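Type III restriction-modification enzyme EcoP15I Mod subunit (Escherichia coli, PDB 4ZCF) binds 5'-CAGCAG-3' DNA as a homodimer and transfers a methyl group from S-adenosyl-L-methionine to N6 of one adenine, and joins the Res subunit for DNA restriction. Local coordinates at residues T400-E405 against K418-V423; D425-A430 against T460-I465; T447-F452 against I496-K501; N453-N458 against R503-K508; H482-N485 against D489-K492. All blocks are in the same frame, centred on the assembly; numbering follows the deposited sequence.

Contact 1 (T400-E405 against K418-V423); sequences TNELKE and KTIKLV
E402 reaches out of helix 399-404 with its chain extended beyond CG and sets its carboxylate across T419 and I420, where helix 420-430 begins. The direct polar contacts are two hydrogen bonds, one to each carboxylate oxygen and both on the syn side. T419 OG1 donates to E402 OE2 at 2.6 Å, while I420 N donates to E402 OE1 at 3.2 Å with an N-H...O angle of 160°, rising 28° out of the carboxylate plane. T419 is also the N-cap. Its chi1 of 166° turns OG1 away from the backbone N, and that oxygen accepts from K421 N at 3.2 Å while giving its proton to E402. The positive end of the helix dipole would be expected to stabilise the carboxylate here.

Two waters extend the network. One donates to E402 OE2 and accepts from K421 NZ, an indirect link between opposite charges; the other donates to both E402 OE1 and K418 O. Van der Waals contact is slight: I420 CG1 lies 3.5 Å from E402 OE2 as the two side chains slide past each other in opposite directions.

Beyond the pair, K418 NZ forms a salt bridge with D123 of the predicted S-adenosyl methionine-binding region. W226 of strand 220-227 touches K418 and T419, and helix 446-455 packs against I420 through T446, H449 and N453.

Contact 2 (D425-A430 against T460-I465); sequences DLISFA and TSYQFI
In I427 a chi1 of -63° places CG2 anti to the backbone N, where it meets the ring of Y462, whose own CG is anti to the carbonyl carbon (chi1 -49°) and carries the ring back to the helix. The contact is a helix-on-sheet layer of the Rossmann-like methyltransferase fold, with helix 420-430 lying over strand 461-468 of the central mixed sheet. The two layers meet in a CH-pi interaction: I427 CG2 stands 3.8 Å from the centroid of the Y462 ring, 14° off the ring normal, and so over the face. The methyl is displaced slightly toward the rim, and its nearest ring atom is Y462 CE2, 3.7 Å from I427 CG2.

No hydrogen bond joins the two segments, and the polar groups find partners elsewhere. Y462 OH bonds to G433 N in the turn between helix 420-430 and strand 434-439, which pins the far end of the ring, while S428 OG returns to E424 O one helical turn earlier. L454 of helix 446-455 touches both I427 and S428, and V437 of the adjacent parallel strand also meets I427. At the end of the tyrosine, Y462 OH comes to 3.9 Å from S428 CA, beside the helix backbone.

Contact 3 (T447-F452 against I496-K501); sequences TAHTVF and IRASKK
A498 puts its CB squarely over the imidazole of H449. The methyl is 3.7 Å from the ring centroid and 7° off the normal, a CH-pi contact centred on the face. All five ring atoms therefore lie at similar range, from H449 CG to A498 CB at 3.7 Å to H449 NE2 to A498 CB at 4.0 Å. The H449 torsion explains the position: CG is anti to the backbone N (chi1 -170°), which carries the ring across to the other helix. One turn on, F452 spans A498 and S499. F452 CD2 is 4.0 Å from A498 CB, F452 CZ is 3.9 Å from S499 CB, and S499 CA stands over one ring face, offset toward the rim.

The next shell surrounds these groups. H449 ND1 makes a weak hydrogen bond with R494, and I420 of helix 420-430 packs on the same histidine. F464 of strand 461-468 meets F452 edge-to-face. S499 OG is turned to G506 N, and it is CA and CB of S499 that lie against the phenyl ring.

The two helical segments run nearly parallel, their axes 9.6 Å apart at 10°, and the A498 methyl bridges to the ring of H449. Such parallel neighbours are what consecutive beta-alpha-beta crossovers produce in a Rossmann-like fold: helix 446-455 links strands 434-439 and 461-468, and helix 487-500 links strands 461-468 and 508-514.

Contact 4 (N453-N458 against R503-K508); sequences NLNNKN and RDQGFK
N455, in the last turn of helix 446-455, meets Q505 in the loop before strand 508-514. The contact thus lies in the beta-alpha-beta layer, between the C-terminal end of helix 446-455 and the loop that follows helix 487-500, near the protein surface. Followed outward, CB, CG and ND2 of N455 face Q505, while OD1 turns to strand 461-468. Its CB rests against the amide end of the glutamine, 4.0 Å from Q505 CD. With chi1 at -79°, CG is anti to the carbonyl carbon and continues alongside the same amide. From CG onward the two amide planes are nearly parallel (12° apart), although the chains cross at a slant. The ND2 branch ends 3.4 Å from the Q505 atom modelled as NE2. The glutamine amide is probably turned over, so the identity of that atom is unsure. The other branch, N455 OD1, leaves the contact and accepts a hydrogen bond from Y462 N on strand 461-468, fixing the rotation of the asparagine.

Q505 approaches as a chain extended beyond CG, long enough to reach the helix from its loop. H95 packs beside both N455 and Q505. After Q505, G506 takes a positive phi of 64° as the chain turns toward strand 508-514, with its O bonded to S93 OG.

N456 follows N455 at the helix end. Its CB lies 4.0 Å from Q505 OE1 as modelled, while N456 ND2 donates to N502 OD1 just beyond helix 487-500.

Contact 5 (H482-N485 against D489-K492); sequences HGYN and DLTK
Y484 and L490 are set so that the aromatic ring faces the CD2 branch of the leucine. L490 CD2 stands over one face, 4.1 Å from the ring centroid and 24° off the normal, which makes it a CH-pi contact shifted toward the rim. The methyl sits on the CD2 half, with Y484 CD2 and L490 CD2 3.8 Å apart. Nearer the backbone the contact becomes plain apolar packing, Y484 CB to L490 CG at 3.8 Å. With CG anti to the carbonyl carbon (chi1 -54°), the tyrosine ring is directed along the helix.

D489 meets the other half of the ring. Its CB is 4.0 Å from Y484 CD1, and its carbonyl carbon comes obliquely to the same ring atom at 3.9 Å. The ring is thus seated against both D489 and L490, with the helix backbone forming part of the seat. The D489 carboxylate points elsewhere: OD2 accepts from T486 N, immediately before the helix. The bond from T486 N ties the chain entering the helix to its first turn. D489 OD2 also lies 3.5 Å from N485 N.

Further along the helix, E493 and R497 also touch Y484, and F407 packs on it from a loop. F414 and A479 also touch L490. On the side toward the sheet, T491 and K492 touch L97 of strand 96-99, while K492 NZ forms a salt bridge with D81. Here a loop folds back over the start of helix 487-500, the helix of the beta-alpha-beta crossover from strand 461-468 to strand 508-514.

Contacts 1, 2 and 3 are buried, contact 5 is partly so, and contact 4 lies at the surface. Helix 420-430 serves contacts 1 and 2, helix 446-455 serves contacts 3 and 4, and helix 487-500 serves contacts 3 and 5. Chemistry follows place: only contact 1, at a helix start, has clear hydrogen bonds between its segments, aided by waters. Contacts 2, 3 and 5 share a methyl over an aromatic face, best centred in contact 3. Contact 4 instead sets two side-chain amides side by side. Contacts 3 and 4 lie closest, with centres about 7 Å apart, whereas contacts 2 and 5 are about 26 Å apart and do not touch.

Contact 1 (T400-E405 against K418-V423)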
# COMPACT_ATOMS: atom_id res chain seq x y z
N THR A 400 -14.25 25.47 -13.32
CA THR A 400 -15.06 26.10 -14.36
C THR A 400 -14.32 27.34 -14.89
O THR A 400 -14.34 27.60 -16.09
CB THR A 400 -16.47 26.41 -13.86
OG1 THR A 400 -16.39 27.30 -12.74
CG2 THR A 400 -17.26 25.16 -13.50
N ASN A 401 -13.64 28.07 -14.01
CA ASN A 401 -12.86 29.26 -14.35
C ASN A 401 -11.65 28.89 -15.23
O ASN A 401 -11.36 29.58 -16.22
CB ASN A 401 -12.42 29.95 -13.06
CG ASN A 401 -12.12 31.41 -13.22
OD1 ASN A 401 -12.98 32.27 -12.95
ND2 ASN A 401 -10.89 31.73 -13.63
N GLU A 402 -10.94 27.81 -14.86
CA GLU A 402 -9.77 27.25 -15.55
C GLU A 402 -10.11 26.83 -16.98
O GLU A 402 -9.32 27.07 -17.91
CB GLU A 402 -9.27 26.03 -14.77
CG GLU A 402 -8.50 26.38 -13.52
CD GLU A 402 -8.36 25.25 -12.52
OE1 GLU A 402 -8.63 24.09 -12.88
OE2 GLU A 402 -7.95 25.54 -11.37
N LEU A 403 -11.29 26.20 -17.13
CA LEU A 403 -11.82 25.70 -18.38
C LEU A 403 -12.47 26.75 -19.27
O LEU A 403 -12.49 26.57 -20.49
CB LEU A 403 -12.71 24.46 -18.16
CG LEU A 403 -11.93 23.16 -17.89
CD1 LEU A 403 -12.83 22.11 -17.28
CD2 LEU A 403 -11.28 22.62 -19.16
N LYS A 404 -12.97 27.86 -18.68
CA LYS A 404 -13.52 28.97 -19.47
C LYS A 404 -12.34 29.78 -20.05
O LYS A 404 -12.48 30.43 -21.08
CB LYS A 404 -14.48 29.86 -18.65
CG LYS A 404 -15.40 30.76 -19.50
CD LYS A 404 -16.62 30.01 -20.06
CE LYS A 404 -17.08 30.53 -21.41
NZ LYS A 404 -17.71 31.88 -21.32
N GLU A 405 -11.18 29.69 -19.41
CA GLU A 405 -9.93 30.31 -19.82
C GLU A 405 -9.25 29.45 -20.92
O GLU A 405 -8.43 29.97 -21.68
CB GLU A 405 -9.03 30.41 -18.58
CG GLU A 405 -7.79 31.27 -18.74
CD GLU A 405 -7.18 31.66 -17.41
OE1 GLU A 405 -7.94 32.07 -16.50
OE2 GLU A 405 -5.93 31.57 -17.29
N LYS A 418 -11.64 18.29 -12.19
CA LYS A 418 -10.82 18.64 -11.05
C LYS A 418 -10.09 19.91 -11.35
O LYS A 418 -9.63 20.12 -12.49
CB LYS A 418 -9.78 17.53 -10.74
CG LYS A 418 -10.33 16.21 -10.20
CD LYS A 418 -10.81 16.29 -8.77
CE LYS A 418 -11.53 15.04 -8.39
NZ LYS A 418 -12.87 14.99 -9.00
N THR A 419 -9.88 20.73 -10.31
CA THR A 419 -9.04 21.90 -10.42
C THR A 419 -7.56 21.47 -10.43
O THR A 419 -7.18 20.49 -9.80
CB THR A 419 -9.40 22.99 -9.42
OG1 THR A 419 -8.32 23.93 -9.41
CG2 THR A 419 -9.64 22.47 -8.01
N ILE A 420 -6.75 22.20 -11.18
CA ILE A 420 -5.30 22.01 -11.31
C ILE A 420 -4.57 22.38 -10.01
O ILE A 420 -3.48 21.88 -9.77
CB ILE A 420 -4.76 22.77 -12.59
CG1 ILE A 420 -4.87 24.32 -12.43
CG2 ILE A 420 -5.46 22.28 -13.87
CD1 ILE A 420 -4.47 25.22 -13.65
N LYS A 421 -5.19 23.21 -9.14
CA LYS A 421 -4.65 23.65 -7.84
C LYS A 421 -4.58 22.53 -6.74
O LYS A 421 -3.83 22.67 -5.76
CB LYS A 421 -5.38 24.89 -7.32
CG LYS A 421 -5.35 26.11 -8.25
CD LYS A 421 -4.00 26.81 -8.31
CE LYS A 421 -4.09 28.18 -8.97
NZ LYS A 421 -4.21 28.12 -10.45
N LEU A 422 -5.31 21.43 -6.95
CA LEU A 422 -5.35 20.30 -6.04
C LEU A 422 -4.18 19.31 -6.24
O LEU A 422 -3.50 18.95 -5.27
CB LEU A 422 -6.72 19.56 -6.15
CG LEU A 422 -6.85 18.25 -5.35
CD1 LEU A 422 -7.05 18.54 -3.86
CD2 LEU A 422 -7.93 17.39 -5.92
N VAL A 423 -4.01 18.83 -7.49
CA VAL A 423 -3.00 17.82 -7.85
C VAL A 423 -1.60 18.38 -7.88
O VAL A 423 -0.64 17.62 -7.78
CB VAL A 423 -3.36 17.17 -9.19
O HOH W 1 -7.46 28.02 -10.70
O HOH W 2 -9.46 22.05 -14.65

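Contact 2 (D425-A430 against T460-I465)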
# COMPACT_ATOMS: atom_id res chain seq x y z
N ASP A 425 -0.09 20.27 -5.61
CA ASP A 425 0.55 20.07 -4.33
C ASP A 425 0.92 18.61 -4.06
O ASP A 425 2.04 18.35 -3.62
CB ASP A 425 -0.26 20.74 -3.20
CG ASP A 425 -0.18 22.27 -3.22
OD1 ASP A 425 0.94 22.81 -3.43
OD2 ASP A 425 -1.21 22.92 -3.02
N LEU A 426 0.01 17.65 -4.42
CA LEU A 426 0.24 16.20 -4.29
C LEU A 426 1.40 15.75 -5.15
O LEU A 426 2.21 14.94 -4.70
CB LEU A 426 -0.99 15.35 -4.63
CG LEU A 426 -2.40 15.82 -4.26
CD1 LEU A 426 -3.43 14.82 -4.75
CD2 LEU A 426 -2.53 16.08 -2.76
N ILE A 427 1.50 16.27 -6.40
CA ILE A 427 2.64 15.97 -7.29
C ILE A 427 3.94 16.52 -6.66
O ILE A 427 4.92 15.78 -6.57
CB ILE A 427 2.42 16.41 -8.76
CG1 ILE A 427 1.24 15.64 -9.39
CG2 ILE A 427 3.72 16.22 -9.57
CD1 ILE A 427 0.79 16.11 -10.78
N SER A 428 3.91 17.76 -6.17
CA SER A 428 5.07 18.36 -5.49
C SER A 428 5.54 17.54 -4.28
O SER A 428 6.75 17.40 -4.11
CB SER A 428 4.80 19.81 -5.08
OG SER A 428 4.48 20.63 -6.19
N PHE A 429 4.59 17.04 -3.42
CA PHE A 429 4.95 16.24 -2.23
C PHE A 429 5.49 14.86 -2.59
O PHE A 429 6.63 14.55 -2.19
CB PHE A 429 3.76 16.09 -1.24
CG PHE A 429 3.49 17.31 -0.41
CD1 PHE A 429 4.43 17.78 0.50
CD2 PHE A 429 2.30 18.02 -0.56
CE1 PHE A 429 4.19 18.94 1.24
CE2 PHE A 429 2.08 19.20 0.16
CZ PHE A 429 3.01 19.64 1.07
N ALA A 430 4.69 14.04 -3.34
CA ALA A 430 5.07 12.67 -3.70
C ALA A 430 6.36 12.61 -4.48
O ALA A 430 7.30 11.91 -4.07
CB ALA A 430 3.94 11.95 -4.42
N THR A 460 12.27 21.52 -12.02
CA THR A 460 11.11 20.64 -12.18
C THR A 460 10.97 20.13 -13.62
O THR A 460 10.84 20.91 -14.56
CB THR A 460 9.83 21.34 -11.65
OG1 THR A 460 9.95 21.55 -10.24
CG2 THR A 460 8.59 20.56 -11.92
N SER A 461 11.01 18.80 -13.76
CA SER A 461 10.88 18.11 -15.04
C SER A 461 10.21 16.76 -14.84
O SER A 461 10.85 15.72 -14.94
CB SER A 461 12.23 17.99 -15.75
OG SER A 461 13.15 17.27 -14.95
N TYR A 462 8.90 16.78 -14.56
CA TYR A 462 8.13 15.55 -14.47
C TYR A 462 7.70 15.19 -15.89
O TYR A 462 7.73 16.04 -16.77
CB TYR A 462 6.85 15.71 -13.61
CG TYR A 462 7.04 16.37 -12.27
CD1 TYR A 462 7.68 15.70 -11.22
CD2 TYR A 462 6.49 17.62 -12.00
CE1 TYR A 462 7.85 16.30 -9.97
CE2 TYR A 462 6.63 18.21 -10.74
CZ TYR A 462 7.33 17.56 -9.74
OH TYR A 462 7.48 18.15 -8.52
N GLN A 463 7.29 13.94 -16.12
CA GLN A 463 6.78 13.54 -17.42
C GLN A 463 5.38 13.04 -17.17
O GLN A 463 5.14 12.32 -16.20
CB GLN A 463 7.62 12.43 -18.04
CG GLN A 463 9.11 12.69 -17.98
CD GLN A 463 9.84 11.39 -18.01
OE1 GLN A 463 9.95 10.73 -19.06
NE2 GLN A 463 10.33 10.97 -16.84
N PHE A 464 4.44 13.43 -17.99
CA PHE A 464 3.10 12.93 -17.78
C PHE A 464 2.76 11.84 -18.79
O PHE A 464 3.19 11.89 -19.95
CB PHE A 464 2.05 14.07 -17.79
CG PHE A 464 1.64 14.68 -19.12
CD1 PHE A 464 0.87 13.96 -20.03
CD2 PHE A 464 1.93 16.02 -19.41
CE1 PHE A 464 0.47 14.53 -21.25
CE2 PHE A 464 1.52 16.59 -20.62
CZ PHE A 464 0.79 15.85 -21.53
N ILE A 465 1.96 10.87 -18.35
CA ILE A 465 1.38 9.84 -19.19
C ILE A 465 -0.07 9.85 -18.77
O ILE A 465 -0.33 9.71 -17.57
CB ILE A 465 2.02 8.42 -19.05
CG1 ILE A 465 3.53 8.42 -19.27
CG2 ILE A 465 1.33 7.41 -19.97
CD1 ILE A 465 4.24 7.14 -18.75

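Contact 3 (T447-F452 against I496-K501)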
# COMPACT_ATOMS: atom_id res chain seq x y z
N THR A 447 -4.38 16.57 -14.88
CA THR A 447 -3.07 16.13 -14.37
C THR A 447 -1.94 16.54 -15.31
O THR A 447 -0.90 16.98 -14.87
CB THR A 447 -3.09 14.61 -14.04
OG1 THR A 447 -4.21 14.34 -13.22
CG2 THR A 447 -1.87 14.17 -13.29
N ALA A 448 -2.17 16.37 -16.61
CA ALA A 448 -1.25 16.71 -17.68
C ALA A 448 -0.99 18.21 -17.65
O ALA A 448 0.17 18.61 -17.64
CB ALA A 448 -1.86 16.28 -19.01
N HIS A 449 -2.05 19.02 -17.52
CA HIS A 449 -1.99 20.48 -17.43
C HIS A 449 -1.13 20.88 -16.23
O HIS A 449 -0.20 21.67 -16.38
CB HIS A 449 -3.42 21.06 -17.34
CG HIS A 449 -3.49 22.56 -17.49
ND1 HIS A 449 -4.70 23.19 -17.77
CD2 HIS A 449 -2.53 23.51 -17.37
CE1 HIS A 449 -4.43 24.49 -17.80
NE2 HIS A 449 -3.14 24.72 -17.58
N THR A 450 -1.41 20.29 -15.06
CA THR A 450 -0.68 20.48 -13.81
C THR A 450 0.82 20.23 -14.01
O THR A 450 1.62 20.94 -13.42
CB THR A 450 -1.32 19.60 -12.73
OG1 THR A 450 -2.67 20.02 -12.50
CG2 THR A 450 -0.54 19.60 -11.43
N VAL A 451 1.21 19.23 -14.83
CA VAL A 451 2.62 18.95 -15.13
C VAL A 451 3.22 20.11 -15.96
O VAL A 451 4.33 20.55 -15.67
CB VAL A 451 2.87 17.53 -15.73
CG1 VAL A 451 4.31 17.35 -16.17
CG2 VAL A 451 2.49 16.43 -14.72
N PHE A 452 2.45 20.65 -16.95
CA PHE A 452 2.87 21.81 -17.75
C PHE A 452 3.18 22.99 -16.83
O PHE A 452 4.29 23.50 -16.89
CB PHE A 452 1.84 22.20 -18.85
CG PHE A 452 1.68 21.24 -20.02
CD1 PHE A 452 2.78 20.62 -20.60
CD2 PHE A 452 0.42 21.00 -20.58
CE1 PHE A 452 2.64 19.79 -21.72
CE2 PHE A 452 0.28 20.14 -21.68
CZ PHE A 452 1.40 19.55 -22.24
N ILE A 496 -3.34 20.64 -25.90
CA ILE A 496 -2.80 21.49 -26.97
C ILE A 496 -2.82 22.95 -26.49
O ILE A 496 -1.78 23.62 -26.52
CB ILE A 496 -3.54 21.28 -28.32
CG1 ILE A 496 -3.03 19.99 -29.03
CG2 ILE A 496 -3.39 22.53 -29.25
CD1 ILE A 496 -3.95 19.47 -30.12
N ARG A 497 -3.99 23.41 -26.00
CA ARG A 497 -4.18 24.77 -25.48
C ARG A 497 -3.33 25.07 -24.24
O ARG A 497 -2.70 26.12 -24.17
CB ARG A 497 -5.67 25.06 -25.24
CG ARG A 497 -6.44 25.13 -26.55
CD ARG A 497 -7.85 25.62 -26.35
NE ARG A 497 -8.71 25.35 -27.50
CZ ARG A 497 -9.88 25.93 -27.72
NH1 ARG A 497 -10.33 26.87 -26.91
NH2 ARG A 497 -10.59 25.61 -28.79
N ALA A 498 -3.28 24.12 -23.30
CA ALA A 498 -2.53 24.18 -22.06
C ALA A 498 -1.03 24.14 -22.32
O ALA A 498 -0.26 24.63 -21.50
CB ALA A 498 -2.94 23.00 -21.17
N SER A 499 -0.63 23.53 -23.45
CA SER A 499 0.78 23.45 -23.89
C SER A 499 1.19 24.77 -24.51
O SER A 499 2.33 25.16 -24.32
CB SER A 499 0.96 22.35 -24.94
OG SER A 499 2.30 22.30 -25.38
N LYS A 500 0.27 25.43 -25.27
CA LYS A 500 0.47 26.70 -26.00
C LYS A 500 0.71 27.81 -25.00
O LYS A 500 1.68 28.56 -25.15
CB LYS A 500 -0.71 26.99 -26.93
N LYS A 501 -0.10 27.85 -23.93
CA LYS A 501 0.14 28.66 -22.72
C LYS A 501 1.17 27.71 -22.07
O LYS A 501 1.15 26.54 -22.40
CB LYS A 501 -1.12 28.70 -21.83
CG LYS A 501 -2.42 29.08 -22.52
CD LYS A 501 -3.58 29.10 -21.51
CE LYS A 501 -4.93 29.38 -22.14
NZ LYS A 501 -5.28 30.83 -22.11

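Contact 4 (N453-N458 against R503-K508)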
# COMPACT_ATOMS: atom_id res chain seq x y z
N ASN A 453 2.24 23.37 -15.91
CA ASN A 453 2.44 24.46 -14.94
C ASN A 453 3.61 24.23 -13.99
O ASN A 453 4.31 25.18 -13.65
CB ASN A 453 1.19 24.69 -14.09
CG ASN A 453 -0.05 25.13 -14.79
OD1 ASN A 453 -1.12 25.21 -14.18
ND2 ASN A 453 0.03 25.42 -16.08
N LEU A 454 3.77 22.99 -13.48
CA LEU A 454 4.85 22.69 -12.55
C LEU A 454 6.22 22.78 -13.21
O LEU A 454 7.08 23.45 -12.68
CB LEU A 454 4.62 21.34 -11.82
CG LEU A 454 3.50 21.29 -10.75
CD1 LEU A 454 3.10 19.83 -10.42
CD2 LEU A 454 3.87 22.07 -9.49
N ASN A 455 6.40 22.17 -14.39
CA ASN A 455 7.64 22.17 -15.19
C ASN A 455 8.18 23.54 -15.58
O ASN A 455 9.39 23.69 -15.68
CB ASN A 455 7.49 21.28 -16.41
CG ASN A 455 7.63 19.79 -16.14
OD1 ASN A 455 7.65 19.31 -15.00
ND2 ASN A 455 7.76 19.04 -17.21
N ASN A 456 7.32 24.51 -15.77
CA ASN A 456 7.78 25.81 -16.18
C ASN A 456 7.94 26.72 -15.02
O ASN A 456 8.06 27.89 -15.18
CB ASN A 456 6.91 26.43 -17.28
CG ASN A 456 5.57 26.82 -16.79
OD1 ASN A 456 5.28 26.67 -15.63
ND2 ASN A 456 4.75 27.31 -17.65
N LYS A 457 7.89 26.16 -13.84
CA LYS A 457 8.71 26.58 -12.75
C LYS A 457 9.57 25.44 -12.34
O LYS A 457 9.06 24.47 -11.86
CB LYS A 457 7.75 26.89 -11.61
CG LYS A 457 8.34 26.89 -10.22
CD LYS A 457 8.15 25.55 -9.56
CE LYS A 457 6.71 25.27 -9.28
NZ LYS A 457 6.73 23.84 -8.94
N ASN A 458 10.88 25.57 -12.42
CA ASN A 458 11.75 24.46 -12.10
C ASN A 458 12.90 24.86 -11.22
O ASN A 458 13.30 26.00 -11.19
CB ASN A 458 12.20 23.74 -13.36
N ARG A 503 4.62 27.66 -22.52
CA ARG A 503 5.80 27.63 -23.39
C ARG A 503 6.02 26.51 -24.42
O ARG A 503 7.18 26.17 -24.71
CB ARG A 503 7.09 27.93 -22.57
CG ARG A 503 7.08 29.26 -21.79
CD ARG A 503 6.85 30.49 -22.67
NE ARG A 503 7.97 30.76 -23.58
CZ ARG A 503 8.02 31.78 -24.43
NH1 ARG A 503 7.02 32.65 -24.50
NH2 ARG A 503 9.09 31.96 -25.20
N ASP A 504 4.93 26.02 -25.05
CA ASP A 504 4.96 24.98 -26.10
C ASP A 504 5.71 23.71 -25.67
O ASP A 504 6.51 23.18 -26.45
CB ASP A 504 5.51 25.54 -27.44
CG ASP A 504 4.68 26.65 -28.04
OD1 ASP A 504 3.61 26.35 -28.62
OD2 ASP A 504 5.12 27.83 -27.96
N GLN A 505 5.44 23.22 -24.45
CA GLN A 505 6.09 22.00 -23.95
C GLN A 505 5.83 20.75 -24.78
O GLN A 505 6.70 19.88 -24.82
CB GLN A 505 5.73 21.73 -22.49
CG GLN A 505 6.56 22.56 -21.54
CD GLN A 505 6.32 22.21 -20.10
OE1 GLN A 505 5.98 23.08 -19.29
NE2 GLN A 505 6.58 20.95 -19.73
N GLY A 506 4.65 20.68 -25.39
CA GLY A 506 4.22 19.56 -26.23
C GLY A 506 4.06 18.22 -25.54
O GLY A 506 4.51 18.02 -24.41
N PHE A 507 3.45 17.27 -26.27
CA PHE A 507 3.19 15.90 -25.85
C PHE A 507 2.99 15.04 -27.11
O PHE A 507 2.51 15.55 -28.13
CB PHE A 507 1.93 15.83 -24.94
CG PHE A 507 0.63 16.26 -25.59
CD1 PHE A 507 0.35 17.61 -25.79
CD2 PHE A 507 -0.30 15.32 -26.02
CE1 PHE A 507 -0.82 18.00 -26.42
CE2 PHE A 507 -1.49 15.72 -26.63
CZ PHE A 507 -1.74 17.05 -26.83
N LYS A 508 3.30 13.73 -27.01
CA LYS A 508 3.10 12.78 -28.09
C LYS A 508 1.79 12.03 -27.90
O LYS A 508 1.38 11.77 -26.76
CB LYS A 508 4.29 11.82 -28.22
CG LYS A 508 5.44 12.41 -29.04
CD LYS A 508 6.78 11.70 -28.88
CE LYS A 508 6.83 10.24 -29.30
NZ LYS A 508 8.16 9.63 -29.00

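Contact 5 (H482-N485 against D489-K492)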
# COMPACT_ATOMS: atom_id res chain seq x y z
N HIS A 482 -19.64 21.60 -31.04
CA HIS A 482 -18.39 22.28 -31.42
C HIS A 482 -17.44 21.42 -32.28
O HIS A 482 -16.40 21.91 -32.71
CB HIS A 482 -17.69 22.87 -30.19
CG HIS A 482 -18.31 24.14 -29.71
ND1 HIS A 482 -19.49 24.15 -28.99
CD2 HIS A 482 -17.87 25.42 -29.84
CE1 HIS A 482 -19.73 25.42 -28.71
NE2 HIS A 482 -18.78 26.22 -29.19
N GLY A 483 -17.83 20.17 -32.54
CA GLY A 483 -17.05 19.26 -33.37
C GLY A 483 -16.22 18.24 -32.62
O GLY A 483 -15.41 17.53 -33.23
N TYR A 484 -16.42 18.15 -31.29
CA TYR A 484 -15.72 17.17 -30.46
C TYR A 484 -16.67 15.99 -30.27
O TYR A 484 -17.54 16.02 -29.40
CB TYR A 484 -15.30 17.78 -29.11
CG TYR A 484 -14.48 19.04 -29.23
CD1 TYR A 484 -13.11 18.98 -29.44
CD2 TYR A 484 -15.06 20.29 -29.04
CE1 TYR A 484 -12.33 20.13 -29.50
CE2 TYR A 484 -14.30 21.45 -29.11
CZ TYR A 484 -12.93 21.37 -29.35
OH TYR A 484 -12.18 22.51 -29.44
N ASN A 485 -16.53 14.96 -31.14
CA ASN A 485 -17.37 13.76 -31.15
C ASN A 485 -17.02 12.75 -30.05
O ASN A 485 -17.85 11.90 -29.74
CB ASN A 485 -17.38 13.09 -32.54
CG ASN A 485 -17.69 14.04 -33.68
OD1 ASN A 485 -18.81 14.55 -33.82
ND2 ASN A 485 -16.69 14.32 -34.50
N ASP A 489 -11.11 13.80 -27.87
CA ASP A 489 -10.94 14.97 -28.73
C ASP A 489 -10.82 16.26 -27.91
O ASP A 489 -9.95 17.08 -28.21
CB ASP A 489 -12.10 15.09 -29.74
CG ASP A 489 -12.18 14.00 -30.78
OD1 ASP A 489 -11.11 13.53 -31.23
OD2 ASP A 489 -13.31 13.67 -31.20
N LEU A 490 -11.66 16.40 -26.85
CA LEU A 490 -11.66 17.54 -25.92
C LEU A 490 -10.41 17.52 -25.08
O LEU A 490 -9.86 18.58 -24.76
CB LEU A 490 -12.84 17.47 -24.96
CG LEU A 490 -14.21 17.72 -25.50
CD1 LEU A 490 -15.19 16.83 -24.78
CD2 LEU A 490 -14.59 19.21 -25.38
N THR A 491 -9.99 16.30 -24.66
CA THR A 491 -8.80 16.06 -23.86
C THR A 491 -7.58 16.46 -24.65
O THR A 491 -6.77 17.21 -24.12
CB THR A 491 -8.75 14.60 -23.36
OG1 THR A 491 -9.93 14.37 -22.58
CG2 THR A 491 -7.50 14.28 -22.53
N LYS A 492 -7.44 15.96 -25.90
CA LYS A 492 -6.31 16.27 -26.80
C LYS A 492 -6.20 17.79 -27.00
O LYS A 492 -5.11 18.34 -26.80
CB LYS A 492 -6.47 15.53 -28.15
CG LYS A 492 -5.36 15.81 -29.18
CD LYS A 492 -5.76 15.22 -30.55
CE LYS A 492 -4.65 15.28 -31.57
NZ LYS A 492 -5.05 14.65 -32.85